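Side-chain contacts in PfkB (Polaromonas sp. JS666, PDB 4DU5), which is a pfkB-family kinase that probably transfers a phosphate group from ATP to a sugar or related carbohydrate substrate: residues K55-A58 and T62-A65; A93-A96 and D100-H103; E256-D261 and E303-G308; A215-P220 and A294-L299. All coordinates share one frame; numbering follows the deposited sequence.

Contact 1: K55-A58 and T62-A65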
ATOM      1  N   LYS A  55      11.876   3.670  -6.163  1.00 38.55           N
ATOM      2  CA  LYS A  55      11.848   3.911  -4.718  1.00 37.90           C
ATOM      3  C   LYS A  55      12.515   5.226  -4.257  1.00 37.07           C
ATOM      4  O   LYS A  55      13.694   5.490  -4.538  1.00 36.68           O
ATOM      5  CB  LYS A  55      12.512   2.744  -3.952  1.00 38.20           C
ATOM      6  CG  LYS A  55      11.605   1.589  -3.611  1.00 38.66           C
ATOM      7  CD  LYS A  55      11.751   1.175  -2.145  1.00 41.57           C
ATOM      8  CE  LYS A  55      12.602  -0.087  -1.913  1.00 41.81           C
ATOM      9  NZ  LYS A  55      14.041   0.250  -2.041  1.00 44.67           N
ATOM     10  N   ARG A  56      11.763   6.024  -3.508  1.00 35.74           N
ATOM     11  CA  ARG A  56      12.347   7.152  -2.786  1.00 34.68           C
ATOM     12  C   ARG A  56      11.673   7.324  -1.414  1.00 33.71           C
ATOM     13  O   ARG A  56      10.797   6.557  -1.032  1.00 32.95           O
ATOM     14  CB  ARG A  56      12.300   8.451  -3.638  1.00 34.18           C
ATOM     15  N   THR A  57      12.112   8.347  -0.696  1.00 33.24           N
ATOM     16  CA  THR A  57      11.587   8.757   0.596  1.00 32.51           C
ATOM     17  C   THR A  57      10.659   9.964   0.419  1.00 31.78           C
ATOM     18  O   THR A  57      10.853  10.766  -0.490  1.00 31.39           O
ATOM     19  CB  THR A  57      12.781   9.139   1.483  1.00 32.92           C
ATOM     20  OG1 THR A  57      13.260   7.957   2.132  1.00 33.87           O
ATOM     21  CG2 THR A  57      12.456  10.264   2.532  1.00 33.68           C
ATOM     22  N   ALA A  58       9.689  10.091   1.298  1.00 30.79           N
ATOM     23  CA  ALA A  58       8.845  11.247   1.355  1.00 30.24           C
ATOM     24  C   ALA A  58       8.649  11.645   2.787  1.00 30.11           C
ATOM     25  O   ALA A  58       8.772  10.865   3.630  1.00 30.87           O
ATOM     26  CB  ALA A  58       7.517  10.947   0.727  1.00 29.98           C
ATOM     27  N   THR A  62      11.243  14.657   7.429  1.00 25.44           N
ATOM     28  CA  THR A  62      12.412  13.856   7.132  1.00 25.04           C
ATOM     29  C   THR A  62      13.289  14.507   6.095  1.00 24.71           C
ATOM     30  O   THR A  62      14.496  14.478   6.234  1.00 23.95           O
ATOM     31  CB  THR A  62      12.069  12.402   6.760  1.00 25.35           C
ATOM     32  OG1 THR A  62      11.325  12.353   5.515  1.00 25.69           O
ATOM     33  CG2 THR A  62      11.284  11.790   7.884  1.00 25.26           C
ATOM     34  N   ASN A  63      12.683  15.083   5.054  1.00 25.17           N
ATOM     35  CA  ASN A  63      13.450  15.839   4.045  1.00 25.06           C
ATOM     36  C   ASN A  63      14.302  16.904   4.735  1.00 24.15           C
ATOM     37  O   ASN A  63      15.500  17.036   4.420  1.00 24.72           O
ATOM     38  CB  ASN A  63      12.539  16.464   2.995  1.00 25.57           C
ATOM     39  CG  ASN A  63      11.622  15.433   2.336  1.00 29.89           C
ATOM     40  OD1 ASN A  63      12.055  14.310   2.018  1.00 34.87           O
ATOM     41  ND2 ASN A  63      10.347  15.801   2.130  1.00 31.48           N
ATOM     42  N   VAL A  64      13.733  17.615   5.706  1.00 21.71           N
ATOM     43  CA  VAL A  64      14.509  18.626   6.407  1.00 21.32           C
ATOM     44  C   VAL A  64      15.665  17.951   7.183  1.00 21.74           C
ATOM     45  O   VAL A  64      16.811  18.468   7.239  1.00 21.33           O
ATOM     46  CB  VAL A  64      13.608  19.547   7.309  1.00 20.83           C
ATOM     47  CG1 VAL A  64      14.404  20.385   8.286  1.00 19.83           C
ATOM     48  CG2 VAL A  64      12.823  20.457   6.471  1.00 20.87           C
ATOM     49  N   ALA A  65      15.356  16.786   7.762  1.00 21.62           N
ATOM     50  CA  ALA A  65      16.320  16.047   8.552  1.00 20.95           C
ATOM     51  C   ALA A  65      17.493  15.587   7.677  1.00 20.59           C
ATOM     52  O   ALA A  65      18.617  15.769   8.037  1.00 20.98           O
ATOM     53  CB  ALA A  65      15.649  14.912   9.243  1.00 20.31           C
TER

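Contact 2: A93-A96 and D100-H103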
ATOM      1  N   ALA A  93      17.168   3.913   4.985  1.00 33.15           N
ATOM      2  CA  ALA A  93      17.544   5.055   4.136  1.00 33.29           C
ATOM      3  C   ALA A  93      17.726   6.300   4.982  1.00 33.67           C
ATOM      4  O   ALA A  93      18.544   7.147   4.680  1.00 33.92           O
ATOM      5  CB  ALA A  93      16.543   5.292   3.035  1.00 32.73           C
HETATM    6  N   MSE A  94      16.975   6.385   6.066  1.00 34.60           N
HETATM    7  CA  MSE A  94      17.132   7.461   7.036  1.00 35.66           C
HETATM    8  C   MSE A  94      18.426   7.360   7.855  1.00 35.60           C
HETATM    9  O   MSE A  94      19.007   8.383   8.190  1.00 36.25           O
HETATM   10  CB  MSE A  94      15.930   7.491   7.961  1.00 35.84           C
HETATM   11  CG  MSE A  94      15.388   8.846   8.158  1.00 39.68           C
HETATM   12 SE   MSE A  94      14.944   9.757   6.486  1.00 50.26          SE
HETATM   13  CE  MSE A  94      13.854   8.380   5.599  1.00 46.68           C
ATOM     14  N   ALA A  95      18.868   6.139   8.163  1.00 35.14           N
ATOM     15  CA  ALA A  95      20.111   5.882   8.900  1.00 34.72           C
ATOM     16  C   ALA A  95      21.364   5.991   8.056  1.00 34.51           C
ATOM     17  O   ALA A  95      22.424   6.281   8.595  1.00 34.48           O
ATOM     18  CB  ALA A  95      20.081   4.502   9.556  1.00 35.02           C
ATOM     19  N   ALA A  96      21.264   5.729   6.756  1.00 34.14           N
ATOM     20  CA  ALA A  96      22.429   5.819   5.879  1.00 34.49           C
ATOM     21  C   ALA A  96      22.709   7.280   5.593  1.00 35.21           C
ATOM     22  O   ALA A  96      23.637   7.629   4.853  1.00 36.15           O
ATOM     23  CB  ALA A  96      22.200   5.061   4.576  1.00 34.17           C
ATOM     24  N   ASP A 100      20.164   9.999  13.703  1.00 34.35           N
ATOM     25  CA  ASP A 100      19.873   9.180  14.894  1.00 35.07           C
ATOM     26  C   ASP A 100      18.434   8.589  14.844  1.00 34.67           C
ATOM     27  O   ASP A 100      17.432   9.262  15.100  1.00 34.21           O
ATOM     28  CB  ASP A 100      20.172   9.979  16.187  1.00 35.07           C
ATOM     29  CG  ASP A 100      19.682   9.279  17.488  1.00 37.43           C
ATOM     30  OD1 ASP A 100      18.703   8.498  17.473  1.00 37.63           O
ATOM     31  OD2 ASP A 100      20.262   9.556  18.574  1.00 41.21           O
ATOM     32  N   CYS A 101      18.354   7.303  14.531  1.00 34.87           N
ATOM     33  CA  CYS A 101      17.060   6.616  14.437  1.00 35.45           C
ATOM     34  C   CYS A 101      16.601   5.821  15.697  1.00 34.63           C
ATOM     35  O   CYS A 101      15.568   5.153  15.691  1.00 35.64           O
ATOM     36  CB  CYS A 101      17.042   5.747  13.168  1.00 35.45           C
ATOM     37  SG  CYS A 101      16.965   6.732  11.618  1.00 37.89           S
ATOM     38  N   SER A 102      17.354   5.920  16.778  1.00 33.62           N
ATOM     39  CA  SER A 102      17.056   5.199  18.022  1.00 32.45           C
ATOM     40  C   SER A 102      15.621   5.376  18.508  1.00 31.93           C
ATOM     41  O   SER A 102      15.125   4.572  19.284  1.00 32.11           O
ATOM     42  CB  SER A 102      18.031   5.631  19.128  1.00 32.02           C
ATOM     43  OG  SER A 102      17.967   7.030  19.326  1.00 30.35           O
ATOM     44  N   HIS A 103      14.950   6.422  18.057  1.00 31.23           N
ATOM     45  CA  HIS A 103      13.601   6.671  18.540  1.00 30.45           C
ATOM     46  C   HIS A 103      12.558   6.452  17.479  1.00 30.24           C
ATOM     47  O   HIS A 103      11.429   6.952  17.580  1.00 29.55           O
ATOM     48  CB  HIS A 103      13.484   8.036  19.207  1.00 30.42           C
ATOM     49  CG  HIS A 103      14.144   8.082  20.547  1.00 29.16           C
ATOM     50  ND1 HIS A 103      13.439   8.273  21.716  1.00 27.40           N
ATOM     51  CD2 HIS A 103      15.436   7.896  20.909  1.00 27.15           C
ATOM     52  CE1 HIS A 103      14.271   8.216  22.742  1.00 26.60           C
ATOM     53  NE2 HIS A 103      15.492   8.013  22.278  1.00 27.63           N
TER

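Contact 3: E256-D261 and E303-G308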
ATOM      1  N   GLU A 256      11.813  36.060  -5.387  1.00 40.51           N
ATOM      2  CA  GLU A 256      12.034  37.336  -4.732  1.00 40.56           C
ATOM      3  C   GLU A 256      12.921  37.216  -3.490  1.00 39.10           C
ATOM      4  O   GLU A 256      13.400  38.210  -2.976  1.00 39.00           O
ATOM      5  CB  GLU A 256      10.699  38.040  -4.419  1.00 41.40           C
ATOM      6  CG  GLU A 256      10.227  39.086  -5.469  1.00 45.75           C
ATOM      7  CD  GLU A 256      10.135  38.531  -6.901  1.00 52.61           C
ATOM      8  OE1 GLU A 256      10.743  39.133  -7.820  1.00 54.29           O
ATOM      9  OE2 GLU A 256       9.463  37.488  -7.116  1.00 56.04           O
ATOM     10  N   GLY A 257      13.177  35.999  -3.026  1.00 38.40           N
ATOM     11  CA  GLY A 257      14.006  35.794  -1.815  1.00 36.91           C
ATOM     12  C   GLY A 257      13.160  35.739  -0.551  1.00 36.04           C
ATOM     13  O   GLY A 257      12.172  35.010  -0.481  1.00 36.71           O
ATOM     14  N   ALA A 258      13.511  36.536   0.444  1.00 35.09           N
ATOM     15  CA  ALA A 258      12.832  36.472   1.731  1.00 33.91           C
ATOM     16  C   ALA A 258      12.799  37.810   2.432  1.00 33.10           C
ATOM     17  O   ALA A 258      13.561  38.694   2.095  1.00 33.61           O
ATOM     18  CB  ALA A 258      13.500  35.429   2.624  1.00 33.49           C
ATOM     19  N   TYR A 259      11.898  37.938   3.401  1.00 32.18           N
ATOM     20  CA  TYR A 259      11.870  39.035   4.357  1.00 31.46           C
ATOM     21  C   TYR A 259      12.065  38.473   5.742  1.00 30.92           C
ATOM     22  O   TYR A 259      11.412  37.492   6.116  1.00 30.88           O
ATOM     23  CB  TYR A 259      10.496  39.683   4.380  1.00 31.98           C
ATOM     24  CG  TYR A 259      10.345  40.777   5.427  1.00 31.97           C
ATOM     25  CD1 TYR A 259      11.001  41.996   5.274  1.00 32.12           C
ATOM     26  CD2 TYR A 259       9.532  40.608   6.538  1.00 32.00           C
ATOM     27  CE1 TYR A 259      10.866  43.016   6.184  1.00 32.91           C
ATOM     28  CE2 TYR A 259       9.382  41.639   7.484  1.00 33.30           C
ATOM     29  CZ  TYR A 259      10.058  42.847   7.286  1.00 33.76           C
ATOM     30  OH  TYR A 259       9.951  43.898   8.170  1.00 33.10           O
ATOM     31  N   PHE A 260      12.915  39.114   6.528  1.00 29.94           N
ATOM     32  CA  PHE A 260      13.093  38.661   7.887  1.00 29.35           C
ATOM     33  C   PHE A 260      12.757  39.751   8.877  1.00 30.18           C
ATOM     34  O   PHE A 260      13.000  40.937   8.602  1.00 30.80           O
ATOM     35  CB  PHE A 260      14.492  38.104   8.113  1.00 28.53           C
ATOM     36  CG  PHE A 260      15.546  39.120   8.125  1.00 24.64           C
ATOM     37  CD1 PHE A 260      15.842  39.819   9.279  1.00 24.99           C
ATOM     38  CD2 PHE A 260      16.263  39.369   7.010  1.00 23.53           C
ATOM     39  CE1 PHE A 260      16.836  40.764   9.303  1.00 22.65           C
ATOM     40  CE2 PHE A 260      17.262  40.298   7.020  1.00 22.73           C
ATOM     41  CZ  PHE A 260      17.543  40.994   8.164  1.00 23.32           C
ATOM     42  N   ASP A 261      12.198  39.347  10.019  1.00 30.36           N
ATOM     43  CA  ASP A 261      11.746  40.280  11.058  1.00 30.75           C
ATOM     44  C   ASP A 261      12.081  39.671  12.399  1.00 30.69           C
ATOM     45  O   ASP A 261      11.402  38.763  12.876  1.00 30.92           O
ATOM     46  CB  ASP A 261      10.235  40.566  10.922  1.00 30.79           C
ATOM     47  CG  ASP A 261       9.650  41.354  12.096  1.00 32.01           C
ATOM     48  OD1 ASP A 261      10.337  41.704  13.077  1.00 33.56           O
ATOM     49  OD2 ASP A 261       8.451  41.652  12.036  1.00 36.22           O
ATOM     50  N   GLU A 303      22.792  36.332   6.854  1.00 26.82           N
ATOM     51  CA  GLU A 303      23.548  35.317   6.116  1.00 27.82           C
ATOM     52  C   GLU A 303      22.825  33.951   6.158  1.00 27.57           C
ATOM     53  O   GLU A 303      23.042  33.100   5.277  1.00 28.25           O
ATOM     54  CB  GLU A 303      24.977  35.190   6.649  1.00 28.46           C
ATOM     55  CG  GLU A 303      25.759  36.532   6.841  1.00 34.02           C
ATOM     56  CD  GLU A 303      25.799  37.003   8.323  1.00 41.13           C
ATOM     57  OE1 GLU A 303      24.713  37.151   8.935  1.00 43.51           O
ATOM     58  OE2 GLU A 303      26.917  37.203   8.883  1.00 44.19           O
ATOM     59  N   ALA A 304      21.964  33.756   7.166  1.00 26.28           N
ATOM     60  CA  ALA A 304      21.234  32.515   7.327  1.00 25.48           C
ATOM     61  C   ALA A 304      20.131  32.439   6.291  1.00 25.48           C
ATOM     62  O   ALA A 304      19.933  31.365   5.632  1.00 25.62           O
ATOM     63  CB  ALA A 304      20.659  32.387   8.705  1.00 25.26           C
ATOM     64  N   VAL A 305      19.419  33.561   6.135  1.00 23.37           N
ATOM     65  CA  VAL A 305      18.351  33.619   5.130  1.00 21.50           C
ATOM     66  C   VAL A 305      18.899  33.409   3.724  1.00 20.79           C
ATOM     67  O   VAL A 305      18.230  32.822   2.885  1.00 19.20           O
ATOM     68  CB  VAL A 305      17.577  34.928   5.196  1.00 21.35           C
ATOM     69  CG1 VAL A 305      16.364  34.865   4.318  1.00 19.49           C
ATOM     70  CG2 VAL A 305      17.183  35.202   6.613  1.00 20.76           C
ATOM     71  N   LYS A 306      20.121  33.868   3.466  1.00 21.01           N
ATOM     72  CA  LYS A 306      20.646  33.672   2.126  1.00 21.93           C
ATOM     73  C   LYS A 306      21.053  32.228   1.932  1.00 21.51           C
ATOM     74  O   LYS A 306      20.809  31.663   0.857  1.00 19.95           O
ATOM     75  CB  LYS A 306      21.751  34.659   1.725  1.00 22.68           C
ATOM     76  CG  LYS A 306      23.123  34.373   2.273  1.00 25.56           C
ATOM     77  CD  LYS A 306      24.194  34.454   1.215  1.00 28.23           C
ATOM     78  CE  LYS A 306      24.027  35.678   0.350  1.00 31.45           C
ATOM     79  NZ  LYS A 306      25.314  35.902  -0.390  1.00 35.78           N
ATOM     80  N   ARG A 307      21.612  31.608   2.977  1.00 21.89           N
ATOM     81  CA  ARG A 307      21.817  30.154   2.882  1.00 22.72           C
ATOM     82  C   ARG A 307      20.473  29.460   2.583  1.00 23.54           C
ATOM     83  O   ARG A 307      20.335  28.767   1.566  1.00 23.65           O
ATOM     84  CB  ARG A 307      22.488  29.544   4.105  1.00 22.31           C
ATOM     85  CG  ARG A 307      22.758  28.044   3.896  1.00 22.39           C
ATOM     86  CD  ARG A 307      23.199  27.353   5.125  1.00 21.92           C
ATOM     87  NE  ARG A 307      24.478  27.862   5.597  1.00 25.73           N
ATOM     88  CZ  ARG A 307      25.050  27.518   6.753  1.00 27.71           C
ATOM     89  NH1 ARG A 307      24.448  26.687   7.592  1.00 29.18           N
ATOM     90  NH2 ARG A 307      26.227  28.007   7.082  1.00 26.94           N
ATOM     91  N   GLY A 308      19.487  29.683   3.451  1.00 24.10           N
ATOM     92  CA  GLY A 308      18.130  29.223   3.213  1.00 25.03           C
ATOM     93  C   GLY A 308      17.747  29.430   1.771  1.00 26.00           C
ATOM     94  O   GLY A 308      17.325  28.482   1.073  1.00 25.98           O
TER

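Contact 4: A215-P220 and A294-L299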
ATOM      1  N   ALA A 215       6.829  28.623  19.112  1.00 33.05           N
ATOM      2  CA  ALA A 215       8.105  28.641  18.390  1.00 32.13           C
ATOM      3  C   ALA A 215       8.885  29.923  18.648  1.00 31.75           C
ATOM      4  O   ALA A 215       8.305  30.984  18.865  1.00 31.55           O
ATOM      5  CB  ALA A 215       7.865  28.470  16.919  1.00 31.49           C
ATOM      6  N   ASP A 216      10.208  29.812  18.599  1.00 31.61           N
ATOM      7  CA  ASP A 216      11.075  30.991  18.543  1.00 31.47           C
ATOM      8  C   ASP A 216      11.165  31.532  17.118  1.00 30.15           C
ATOM      9  O   ASP A 216      11.136  32.728  16.918  1.00 29.84           O
ATOM     10  CB  ASP A 216      12.478  30.674  19.086  1.00 31.96           C
ATOM     11  CG  ASP A 216      12.437  29.956  20.438  1.00 34.64           C
ATOM     12  OD1 ASP A 216      11.727  30.459  21.334  1.00 37.49           O
ATOM     13  OD2 ASP A 216      13.099  28.899  20.606  1.00 35.18           O
ATOM     14  N   TRP A 217      11.287  30.639  16.140  1.00 29.25           N
ATOM     15  CA  TRP A 217      11.453  31.038  14.726  1.00 28.49           C
ATOM     16  C   TRP A 217      10.325  30.502  13.856  1.00 28.43           C
ATOM     17  O   TRP A 217      10.120  29.297  13.763  1.00 28.43           O
ATOM     18  CB  TRP A 217      12.802  30.586  14.123  1.00 27.64           C
ATOM     19  CG  TRP A 217      13.981  30.622  15.044  1.00 25.00           C
ATOM     20  CD1 TRP A 217      14.207  31.511  16.036  1.00 24.49           C
ATOM     21  CD2 TRP A 217      15.111  29.753  15.018  1.00 22.47           C
ATOM     22  NE1 TRP A 217      15.401  31.239  16.659  1.00 24.26           N
ATOM     23  CE2 TRP A 217      15.974  30.159  16.053  1.00 21.52           C
ATOM     24  CE3 TRP A 217      15.476  28.659  14.225  1.00 23.13           C
ATOM     25  CZ2 TRP A 217      17.177  29.532  16.316  1.00 19.76           C
ATOM     26  CZ3 TRP A 217      16.678  28.008  14.502  1.00 22.17           C
ATOM     27  CH2 TRP A 217      17.521  28.461  15.529  1.00 20.75           C
ATOM     28  N   VAL A 218       9.606  31.399  13.199  1.00 28.37           N
ATOM     29  CA  VAL A 218       8.504  30.988  12.355  1.00 28.18           C
ATOM     30  C   VAL A 218       8.894  31.191  10.903  1.00 28.14           C
ATOM     31  O   VAL A 218       9.411  32.241  10.551  1.00 29.13           O
ATOM     32  CB  VAL A 218       7.222  31.709  12.779  1.00 27.88           C
ATOM     33  CG1 VAL A 218       6.001  31.167  12.036  1.00 28.52           C
ATOM     34  CG2 VAL A 218       7.028  31.494  14.279  1.00 27.16           C
ATOM     35  N   LEU A 219       8.675  30.176  10.075  1.00 27.89           N
ATOM     36  CA  LEU A 219       9.159  30.165   8.694  1.00 27.63           C
ATOM     37  C   LEU A 219       8.086  30.136   7.599  1.00 28.03           C
ATOM     38  O   LEU A 219       8.079  29.239   6.773  1.00 28.19           O
ATOM     39  CB  LEU A 219      10.074  28.963   8.511  1.00 26.74           C
ATOM     40  CG  LEU A 219      11.563  29.113   8.695  1.00 25.25           C
ATOM     41  CD1 LEU A 219      11.982  30.265   9.572  1.00 24.49           C
ATOM     42  CD2 LEU A 219      11.991  27.836   9.292  1.00 26.06           C
ATOM     43  N   PRO A 220       7.188  31.118   7.571  1.00 28.94           N
ATOM     44  CA  PRO A 220       6.087  31.029   6.597  1.00 30.07           C
ATOM     45  C   PRO A 220       6.400  31.483   5.191  1.00 31.53           C
ATOM     46  O   PRO A 220       7.274  32.326   4.968  1.00 31.71           O
ATOM     47  CB  PRO A 220       5.050  31.979   7.163  1.00 29.93           C
ATOM     48  CG  PRO A 220       5.885  32.998   7.898  1.00 30.44           C
ATOM     49  CD  PRO A 220       7.008  32.229   8.513  1.00 28.63           C
ATOM     50  N   ALA A 294      22.293  27.464   9.443  1.00 26.02           N
ATOM     51  CA  ALA A 294      23.169  28.628   9.629  1.00 26.33           C
ATOM     52  C   ALA A 294      23.101  29.204  11.065  1.00 26.96           C
ATOM     53  O   ALA A 294      24.140  29.453  11.694  1.00 27.00           O
ATOM     54  CB  ALA A 294      22.886  29.688   8.588  1.00 25.47           C
ATOM     55  N   LEU A 295      21.888  29.387  11.590  1.00 27.73           N
ATOM     56  CA  LEU A 295      21.693  29.963  12.925  1.00 28.35           C
ATOM     57  C   LEU A 295      22.292  29.053  14.002  1.00 29.13           C
ATOM     58  O   LEU A 295      22.792  29.504  15.028  1.00 29.78           O
ATOM     59  CB  LEU A 295      20.204  30.144  13.187  1.00 28.47           C
ATOM     60  CG  LEU A 295      19.336  31.391  12.964  1.00 28.51           C
ATOM     61  CD1 LEU A 295      20.047  32.518  12.267  1.00 27.88           C
ATOM     62  CD2 LEU A 295      18.092  30.963  12.181  1.00 28.40           C
ATOM     63  N   LEU A 296      22.227  27.755  13.779  1.00 29.54           N
ATOM     64  CA  LEU A 296      22.788  26.833  14.730  1.00 30.34           C
ATOM     65  C   LEU A 296      24.302  26.762  14.554  1.00 31.51           C
ATOM     66  O   LEU A 296      25.013  26.439  15.491  1.00 32.29           O
ATOM     67  CB  LEU A 296      22.120  25.458  14.576  1.00 30.11           C
ATOM     68  CG  LEU A 296      21.058  24.937  15.577  1.00 28.55           C
ATOM     69  CD1 LEU A 296      20.593  25.925  16.621  1.00 26.48           C
ATOM     70  CD2 LEU A 296      19.865  24.345  14.851  1.00 26.68           C
ATOM     71  N   ASP A 297      24.769  27.084  13.350  1.00 32.73           N
ATOM     72  CA  ASP A 297      26.181  27.172  12.993  1.00 33.69           C
ATOM     73  C   ASP A 297      26.806  28.453  13.557  1.00 34.16           C
ATOM     74  O   ASP A 297      28.017  28.675  13.410  1.00 35.19           O
ATOM     75  CB  ASP A 297      26.344  27.201  11.456  1.00 33.73           C
ATOM     76  CG  ASP A 297      26.348  25.786  10.787  1.00 36.65           C
ATOM     77  OD1 ASP A 297      26.176  24.728  11.441  1.00 40.96           O
ATOM     78  OD2 ASP A 297      26.539  25.723   9.554  1.00 38.72           O
ATOM     79  N   GLY A 298      25.996  29.317  14.170  1.00 33.87           N
ATOM     80  CA  GLY A 298      26.486  30.630  14.653  1.00 33.06           C
ATOM     81  C   GLY A 298      26.495  31.850  13.712  1.00 32.17           C
ATOM     82  O   GLY A 298      26.913  32.896  14.127  1.00 32.34           O
ATOM     83  N   LEU A 299      26.061  31.725  12.455  1.00 31.47           N
ATOM     84  CA  LEU A 299      25.899  32.872  11.565  1.00 30.43           C
ATOM     85  C   LEU A 299      24.695  33.772  11.927  1.00 29.95           C
ATOM     86  O   LEU A 299      23.725  33.341  12.576  1.00 29.97           O
ATOM     87  CB  LEU A 299      25.742  32.406  10.122  1.00 31.13           C
ATOM     88  CG  LEU A 299      26.915  31.933   9.238  1.00 32.73           C
ATOM     89  CD1 LEU A 299      26.333  31.014   8.215  1.00 32.57           C
ATOM     90  CD2 LEU A 299      27.712  33.056   8.494  1.00 34.69           C
TER

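Contact 1: K55-A58 and T62-A65
Thr-62 and Asn-63, in the first turn of helix 60-70, meet Thr-57 and Ala-58 at the end of strand 52-58, where the small lid sheet of this ribokinase-like fold passes into the large alpha/beta body. Three residues join the strand to this part of the helix, and the sequence here resembles the Gly-rich, Asn-containing amino-terminal motif of pfkB kinases. On the lid side, Lys-55 NZ is hydrogen-bonded to Glu-48 O and Ala-50 O of the second subunit. Along the helix Thr-62 comes first, its CB directed at the strand. With chi1 at 65°, its OG1 sits between the backbone N and the carbonyl carbon, tucked against the helix start. There it is hydrogen-bonded to the carbonyl O of Gly-59, in the turn just before, while Ala-58 O lies 3.5 Å from OG1 without forming a bond. A threonine suits this place because the hydroxyl is satisfied locally and still presents a side to the strand: its OG1 is 3.8 Å from Thr-57 CG2. Thr-57 in turn is a beta-branched residue at home in an extended chain, and its methyl is the part directed across. Asn-63 follows, and its side chain runs past that of Thr-57 in the opposite sense. Of its amide, the oxygen OD1 approaches Thr-57 CG2, at 4.1 Å.

Contact 2: A93-A96 and D100-H103
The sulfur of Cys-101 rests against the last turn of helix 85-95, touching Met-94 and Ala-95. This is the packed side of the contact, carried almost wholly by one atom. Cys-101 has its CB directed at the helix, and chi1 of -71° puts SG anti to its own carbonyl carbon, beside the backbone N. From there SG lies 3.9 Å from Met-94 CB, 4.0 Å from Ala-95 N and 4.4 Å from Ala-95 CB. A cysteine fits because it is compact and apolar enough to lie over the helix backbone, and an alanine lets that backbone come near. Met-94, modelled as selenomethionine, gives only the root of its side chain: bends at chi2 and chi3 carry SE and CE away from Cys-101, toward helix 60-70 and Thr-57. The other side is looser. Ala-95 is exposed at the margin, and Asp-100 has its CB directed away from the helix. Its carboxylate serves its own turn instead, OD1 accepting from Ser-102 N at 3.0 Å in an Asx turn. The bond is bent, 136° at the hydrogen, though OD1 is met nearly along its C-O bond. His-103 stacks its ring with that of Trp-149. The contact thus closes the turn from helix 85-95 to strand 100-106 in the beta-alpha-beta unit that starts with strand 75-81; strand 100-106 is outermost in the large sheet within this chain.

Contact 3: E256-D261 and E303-G308
Val-305 directs its two methyl groups from helix 301-316 at Ala-258 and Phe-260, neighbours on one face of strand 258-262. The contact is helix-on-sheet packing in the alpha/beta body of a ribokinase-like fold, at the part of the large sheet where antiparallel strands follow the parallel ones. The valine is placed like a fork. Its CB is directed at the strand, and with chi1 at -171° CG1 lies anti to the backbone N while CG2 lies anti to the carbonyl carbon. The branches therefore spread along the strand, one to each partner. CG1 meets Ala-258 CB at 3.4 Å. Ala-258 CA lies 7.1 Å from Val-305 CA, a separation that suits a residue as small as alanine. CG2 turns to Phe-260, whose ring it approaches obliquely, with Phe-260 CD2 4.3 Å away. A branched aliphatic residue is well suited to bridging two positions, two residues apart on an extended chain. Tyr-259, between them, has its CB directed to the other face of the sheet, where it packs on Ala-238 of helix 234-243, so the strand is sandwiched between helices. Phe-287 of helix 283-296 and Val-269 of strand 265-269 widen the cluster around the valine, while Val-301 and Pro-302 lie against the phenylalanine. At its root the aromatic side chain makes its nearest approach to the helix segment, Phe-260 CB lying 4.2 Å from Val-305 CG2.

Contact 4: A215-P220 and A294-L299
Trp-217 reaches from strand 217-218 to the end of helix 283-296, where Leu-295 and Leu-296 receive the outer part of its indole. Its CB is directed at the helix but touches nothing of it. Chi1 of -36° sets CG anti to the carbonyl carbon, and the ring system extends from there with its six-membered half leading. CE3 and CZ3 are the first ring atoms to make contact: Leu-295 CD2 stands 4.0 Å from Trp-217 CZ3, over the ring face. This is a CH-pi contact, the methyl being only 12° off the normal through the six-membered centroid. At the tip, CH2 meets two residues at once, Leu-295 CB at 3.9 Å and Leu-296 CD1 at 4.1 Å; the latter methyl comes in at the ring edge, near its plane. Leucine side chains suit the task, since one can set a methyl over the indole face while the next meets its edge. The ring also stacks with that of His-155. With an alanine here, both leucines would probably face a gap between sheet and helix, and Leu-295 CD2 would be left without its aromatic face. Just past the leucines, Asp-297 forms salt bridges to Arg-307 and Arg-328. Gly-298, the first residue to leave helical angles, takes a positive phi (87°), where a side chain would jam against the preceding carbonyl O; this is a Schellman motif, Leu-299 N bonding to Ala-294 O at 3.1 Å. A helix thus lies on a central sheet, as in the body of ribokinase-like kinases, and it starts within the family's GAGD signature.

Overall arrangement
From the N terminus, contact 1 closes a very short loop between lid strand and body helix, and contact 2, next in series, closes another at the turn from helix to second strand of a beta-alpha-beta unit. The two touch through Met-94, which lies against Thr-57 and Thr-62. Much later, contacts 4 and 3 cross: 215-220 pairs with 294-299, and 256-261, lying between them in the chain, pairs with 303-308, so the consecutive helices 283-296 and 301-316 are fixed to different strands of one sheet. The centres of contacts 3 and 4 are about 11 Å apart, and Ala-304 packs on Ala-294 between them. Contacts 2, 3 and 4 all reach the large sheet; contact 1 adds the lid.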